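Local coordinates for protein tryptophane-5-halogenase (Microbispora sp. ATCC PTA-5024, PDB 5UAO) that probably uses reduced flavin to chlorinate a tryptophan of a lanthipeptide precursor at carbon 5 of the indole during biosynthesis of the antibiotic NAI-107, at residues A[100-105]-A[272-277]; A[115-120]-A[148-153]. One frame throughout, in Å; residues are numbered along the deposited sequence.

Interaction 1 of 2, residues A[100-105]-A[272-277]; sequences TWKLGI and PYTTAT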
loop_
_atom_site.group_PDB
_atom_site.type_symbol
_atom_site.label_atom_id
_atom_site.label_comp_id
_atom_site.label_asym_id
_atom_site.label_seq_id
_atom_site.Cartn_x
_atom_site.Cartn_y
_atom_site.Cartn_z
ATOM N N THR A 100 27.078 2.015 18.662
ATOM C CA THR A 100 26.953 3.440 18.477
ATOM C C THR A 100 25.658 3.814 17.757
ATOM O O THR A 100 24.853 2.937 17.347
ATOM C CB THR A 100 28.122 4.015 17.689
ATOM O OG1 THR A 100 28.170 3.339 16.469
ATOM C CG2 THR A 100 29.397 3.777 18.422
ATOM N N TRP A 101 25.442 5.111 17.624
ATOM C CA TRP A 101 24.191 5.615 17.213
ATOM C C TRP A 101 24.284 6.191 15.824
ATOM O O TRP A 101 25.256 6.885 15.477
ATOM C CB TRP A 101 23.622 6.683 18.162
ATOM C CG TRP A 101 23.243 6.175 19.512
ATOM C CD1 TRP A 101 22.977 4.893 19.903
ATOM C CD2 TRP A 101 23.167 6.979 20.684
ATOM N NE1 TRP A 101 22.709 4.864 21.303
ATOM C CE2 TRP A 101 22.836 6.132 21.779
ATOM C CE3 TRP A 101 23.351 8.339 20.911
ATOM C CZ2 TRP A 101 22.633 6.634 23.083
ATOM C CZ3 TRP A 101 23.144 8.825 22.193
ATOM C CH2 TRP A 101 22.794 7.964 23.262
ATOM N N LYS A 102 23.219 5.944 15.083
ATOM C CA LYS A 102 23.088 6.433 13.671
ATOM C C LYS A 102 21.807 7.281 13.553
ATOM O O LYS A 102 20.706 6.779 13.721
ATOM C CB LYS A 102 23.069 5.252 12.753
ATOM C CG LYS A 102 22.933 5.619 11.292
ATOM C CD LYS A 102 22.519 4.411 10.461
ATOM C CE LYS A 102 22.330 4.789 9.016
ATOM N NZ LYS A 102 21.754 3.636 8.283
ATOM N N LEU A 103 21.978 8.586 13.402
ATOM C CA LEU A 103 20.919 9.558 13.285
ATOM C C LEU A 103 20.520 9.691 11.816
ATOM O O LEU A 103 19.448 10.260 11.461
ATOM C CB LEU A 103 21.405 10.939 13.777
ATOM C CG LEU A 103 21.770 11.046 15.258
ATOM C CD1 LEU A 103 22.076 12.457 15.665
ATOM C CD2 LEU A 103 20.622 10.522 16.065
ATOM N N GLY A 104 21.382 9.156 10.978
ATOM C CA GLY A 104 21.166 9.158 9.537
ATOM C C GLY A 104 22.434 8.841 8.768
ATOM O O GLY A 104 23.369 8.226 9.289
ATOM N N ILE A 105 22.405 9.198 7.476
ATOM C CA ILE A 105 23.534 9.039 6.603
ATOM C C ILE A 105 23.991 10.433 6.119
ATOM O O ILE A 105 23.179 11.268 5.664
ATOM C CB ILE A 105 23.190 8.192 5.367
ATOM C CG1 ILE A 105 22.741 6.792 5.762
ATOM C CG2 ILE A 105 24.363 8.192 4.420
ATOM C CD1 ILE A 105 22.178 5.914 4.668
ATOM N N PRO A 272 27.810 10.636 14.708
ATOM C CA PRO A 272 26.472 10.049 14.930
ATOM C C PRO A 272 25.692 9.752 13.660
ATOM O O PRO A 272 24.500 10.086 13.535
ATOM C CB PRO A 272 25.762 11.128 15.786
ATOM C CG PRO A 272 26.359 12.407 15.318
ATOM C CD PRO A 272 27.817 12.070 15.096
ATOM N N TYR A 273 26.356 9.066 12.745
ATOM C CA TYR A 273 25.832 8.768 11.475
ATOM C C TYR A 273 26.801 7.846 10.695
ATOM O O TYR A 273 27.992 7.727 10.992
ATOM C CB TYR A 273 25.522 10.087 10.698
ATOM C CG TYR A 273 26.682 11.045 10.662
ATOM C CD1 TYR A 273 27.783 10.830 9.787
ATOM C CD2 TYR A 273 26.666 12.175 11.456
ATOM C CE1 TYR A 273 28.866 11.707 9.794
ATOM C CE2 TYR A 273 27.714 13.065 11.466
ATOM C CZ TYR A 273 28.797 12.841 10.662
ATOM O OH TYR A 273 29.805 13.728 10.677
ATOM N N THR A 274 26.275 7.232 9.650
ATOM C CA THR A 274 27.072 6.526 8.675
ATOM C C THR A 274 27.453 7.568 7.606
ATOM O O THR A 274 26.638 8.456 7.265
ATOM C CB THR A 274 26.222 5.405 8.060
ATOM O OG1 THR A 274 25.917 4.417 9.053
ATOM C CG2 THR A 274 26.904 4.773 6.939
ATOM N N THR A 275 28.650 7.474 7.051
ATOM C CA THR A 275 29.040 8.380 5.963
ATOM C C THR A 275 29.107 7.542 4.669
ATOM O O THR A 275 29.579 6.375 4.684
ATOM C CB THR A 275 30.393 9.043 6.259
ATOM O OG1 THR A 275 30.310 9.773 7.496
ATOM C CG2 THR A 275 30.835 9.999 5.128
ATOM N N ALA A 276 28.620 8.126 3.586
ATOM C CA ALA A 276 28.717 7.544 2.249
ATOM C C ALA A 276 29.441 8.548 1.387
ATOM O O ALA A 276 28.925 9.661 1.150
ATOM C CB ALA A 276 27.335 7.303 1.689
ATOM N N THR A 277 30.643 8.152 0.944
ATOM C CA THR A 277 31.559 9.056 0.244
ATOM C C THR A 277 31.747 8.587 -1.194
ATOM O O THR A 277 32.165 7.439 -1.415
ATOM C CB THR A 277 32.928 9.037 0.996
ATOM O OG1 THR A 277 32.765 9.533 2.344
ATOM C CG2 THR A 277 33.951 9.854 0.368
HETATM O O HOH W 1 24.084 2.897 6.862
#

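Interaction 2 of 2, residues A[115-120]-A[148-153]; sequences GFVAPF and LMTEDR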
loop_
_atom_site.group_PDB
_atom_site.type_symbol
_atom_site.label_atom_id
_atom_site.label_comp_id
_atom_site.label_asym_id
_atom_site.label_seq_id
_atom_site.Cartn_x
_atom_site.Cartn_y
_atom_site.Cartn_z
ATOM N N GLY A 115 28.102 18.279 0.284
ATOM C CA GLY A 115 27.218 17.120 0.356
ATOM C C GLY A 115 25.888 17.469 1.029
ATOM O O GLY A 115 25.428 18.641 1.005
ATOM N N PHE A 116 25.250 16.461 1.620
ATOM C CA PHE A 116 23.947 16.654 2.302
ATOM C C PHE A 116 23.775 15.515 3.257
ATOM O O PHE A 116 24.475 14.509 3.166
ATOM C CB PHE A 116 22.711 16.699 1.368
ATOM C CG PHE A 116 22.601 15.502 0.455
ATOM C CD1 PHE A 116 23.359 15.459 -0.716
ATOM C CD2 PHE A 116 21.808 14.409 0.771
ATOM C CE1 PHE A 116 23.317 14.374 -1.568
ATOM C CE2 PHE A 116 21.750 13.308 -0.091
ATOM C CZ PHE A 116 22.479 13.294 -1.272
ATOM N N VAL A 117 22.820 15.672 4.150
ATOM C CA VAL A 117 22.558 14.680 5.186
ATOM C C VAL A 117 21.129 14.211 5.070
ATOM O O VAL A 117 20.239 14.966 4.673
ATOM C CB VAL A 117 22.851 15.201 6.637
ATOM C CG1 VAL A 117 24.328 15.537 6.787
ATOM C CG2 VAL A 117 21.989 16.370 7.009
ATOM N N ALA A 118 20.940 12.950 5.409
ATOM C CA ALA A 118 19.693 12.267 5.326
ATOM C C ALA A 118 19.371 11.663 6.685
ATOM O O ALA A 118 19.872 10.589 7.018
ATOM C CB ALA A 118 19.816 11.156 4.290
ATOM N N PRO A 119 18.446 12.268 7.402
ATOM C CA PRO A 119 18.127 11.855 8.741
ATOM C C PRO A 119 16.938 10.885 8.825
ATOM O O PRO A 119 16.168 10.757 7.894
ATOM C CB PRO A 119 17.810 13.196 9.414
ATOM C CG PRO A 119 17.036 13.891 8.360
ATOM C CD PRO A 119 17.704 13.506 7.046
ATOM N N PHE A 120 16.750 10.243 9.975
ATOM C CA PHE A 120 15.629 9.318 10.177
ATOM C C PHE A 120 14.331 9.997 10.704
ATOM O O PHE A 120 13.299 9.330 10.788
ATOM C CB PHE A 120 16.006 8.277 11.232
ATOM C CG PHE A 120 16.937 7.192 10.754
ATOM C CD1 PHE A 120 16.567 6.339 9.687
ATOM C CD2 PHE A 120 18.134 6.954 11.419
ATOM C CE1 PHE A 120 17.446 5.332 9.250
ATOM C CE2 PHE A 120 18.979 5.908 11.043
ATOM C CZ PHE A 120 18.654 5.102 9.952
ATOM N N LEU A 148 21.539 18.102 14.122
ATOM C CA LEU A 148 22.420 17.325 15.007
ATOM C C LEU A 148 23.575 16.680 14.235
ATOM O O LEU A 148 24.765 16.800 14.593
ATOM C CB LEU A 148 21.578 16.309 15.768
ATOM C CG LEU A 148 20.683 16.936 16.853
ATOM C CD1 LEU A 148 19.445 16.101 17.107
ATOM C CD2 LEU A 148 21.537 17.004 18.130
ATOM N N MET A 149 23.252 16.123 13.068
ATOM C CA MET A 149 24.324 15.547 12.240
ATOM C C MET A 149 25.404 16.551 11.789
ATOM O O MET A 149 26.609 16.264 11.888
ATOM C CB MET A 149 23.730 14.791 11.061
ATOM C CG MET A 149 22.942 13.541 11.435
ATOM S SD MET A 149 22.464 12.621 9.908
ATOM C CE MET A 149 21.057 13.380 9.629
ATOM N N THR A 150 24.988 17.695 11.277
ATOM C CA THR A 150 25.984 18.718 10.910
ATOM C C THR A 150 26.753 19.321 12.117
ATOM O O THR A 150 27.872 19.790 11.961
ATOM C CB THR A 150 25.432 19.845 10.018
ATOM O OG1 THR A 150 24.346 20.512 10.678
ATOM C CG2 THR A 150 24.949 19.260 8.681
ATOM N N GLU A 151 26.179 19.274 13.299
ATOM C CA GLU A 151 26.909 19.643 14.519
ATOM C C GLU A 151 27.751 18.509 15.086
ATOM O O GLU A 151 28.515 18.756 16.010
ATOM C CB GLU A 151 25.943 20.074 15.611
ATOM C CG GLU A 151 25.031 21.212 15.233
ATOM C CD GLU A 151 25.624 22.587 15.495
ATOM O OE1 GLU A 151 26.678 22.704 16.169
ATOM O OE2 GLU A 151 24.984 23.553 15.030
ATOM N N ASP A 152 27.641 17.278 14.563
ATOM C CA ASP A 152 28.215 16.093 15.193
ATOM C C ASP A 152 27.828 16.009 16.689
ATOM O O ASP A 152 28.668 15.741 17.551
ATOM C CB ASP A 152 29.759 16.008 15.023
ATOM C CG ASP A 152 30.182 15.664 13.578
ATOM O OD1 ASP A 152 29.588 14.805 12.983
ATOM O OD2 ASP A 152 31.086 16.298 13.000
ATOM N N ARG A 153 26.543 16.187 16.990
ATOM C CA ARG A 153 26.072 16.098 18.368
ATOM C C ARG A 153 24.857 15.193 18.379
ATOM O O ARG A 153 24.338 14.820 17.300
ATOM C CB ARG A 153 25.747 17.529 18.881
ATOM C CG ARG A 153 26.985 18.302 19.307
ATOM C CD ARG A 153 26.635 19.747 19.577
ATOM N NE ARG A 153 27.832 20.556 19.748
ATOM C CZ ARG A 153 28.620 20.519 20.809
ATOM N NH1 ARG A 153 28.347 19.719 21.822
ATOM N NH2 ARG A 153 29.715 21.278 20.847
#

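Interaction 1 of 2, residues A[100-105]-A[272-277]
Leu103 and Thr274 give their backbone amides to carbonyls of the facing segment. Leu103 N reaches Pro272 O at 2.9 Å, but it sits above the carbonyl plane, 43° out of it. Thr274 N reaches Gly104 O at 3.1 Å, this time in the carbonyl plane. Between these two bonds the backbones run close, at the CA atoms of Lys102 and Tyr273. Tyr273 CB lies 3.2 Å from Gly104 O, so that oxygen meets a carbon as well as an amide.

This is where strand 104-108 joins strand 274-279 in the mixed sheet of the halogenase. Ile105 and Thr274 form the parallel bridge, and both side chains point to the same face of the sheet. Thr274 O receives a CA-H contact from Ile105 CA at 3.2 Å and is also paired through the backbone with Arg106. Further along, Ile105 CG2 packs on Ala276 CB at 4.1 Å. At the other end, Leu103 CD1 rests against Pro272 CB.

The Lys102 chain runs obliquely past the Thr274 hydroxyl, with CE 3.6 Å from OG1. Its CG is anti to the backbone N (chi1 180°), and the rest of the chain is extended, which carries NZ just past the hydroxyl. There NZ bonds to Thr74 O and donates to a water at 2.8 Å. The same water has a weak bond to Thr274 OG1, whose stronger partner is His175 NE2. A methionine in place of Lys102 would probably leave Thr74 O and the water without the NZ donor. The setting of Lys102 is consistent with that of the active-site lysine in flavin-dependent tryptophan halogenases. The Thr274 side chain lies about 7 Å from the bound FAD.

Interaction 2 of 2, residues A[115-120]-A[148-153]
Met149 O accepts the backbone N-H of Asp152 at 3.0 Å, while the Met149 side chain reaches out to strand 116-119. A second bond, from Arg153 N to Leu148 O, is also 3.0 Å. With the positive phi of Asp152 (50°), the pair makes a Schellman motif that closes helix 144-151. Leu148 O and Met149 O are thus satisfied within the segment. The Asp152 side chain turns elsewhere, and its OD1 bonds to Tyr273 OH.

The contact itself is apolar packing of a helix end on the outermost strand of the mixed sheet in this chain. Met149 does most of it. Its CG is anti to the carbonyl carbon (chi1 -67°), and the chain bends at chi3 (-89°), which brings the terminal methyl onto the strand. CE lies 3.9 Å from Val117 CB, the methionine and valine side chains lying alongside one another and pointing opposite ways. CE also touches the backbone carbon Ala118 C at 3.8 Å. Beside it, Thr150 CG2 meets Val117 CG1 at 4.2 Å, at the solvent-exposed margin of the contact.

Ala146 and Gln145, one turn earlier in the helix, extend this packing onto Val117 and Pro119. On the backbone of the strand, Val117 N is bonded to Asn140 OD1. The tightest spot is at Pro119, where the ring carbon CB stands 3.3 Å from Met149 CE, a tight fit for two carbons.

In the fold
From the N terminus the chain first passes through 100-105, then 115-120. Strands 104-108 and 116-119 follow each other and pair antiparallel in the mixed sheet. The chain continues to helix 144-151, whose end returns to 115-120 and closes the short loop of interaction 2. A much longer excursion follows before 272-277 comes back to 100-105 in interaction 1. Interaction 2 is therefore nested inside the loop of interaction 1. Their centres are about 8 Å apart. The strand order places 104-108 between 116-119 and 274-279. Interaction 1 joins strand 104-108 to 274-279, and interaction 2 sets the end of helix 144-151 on edge strand 116-119.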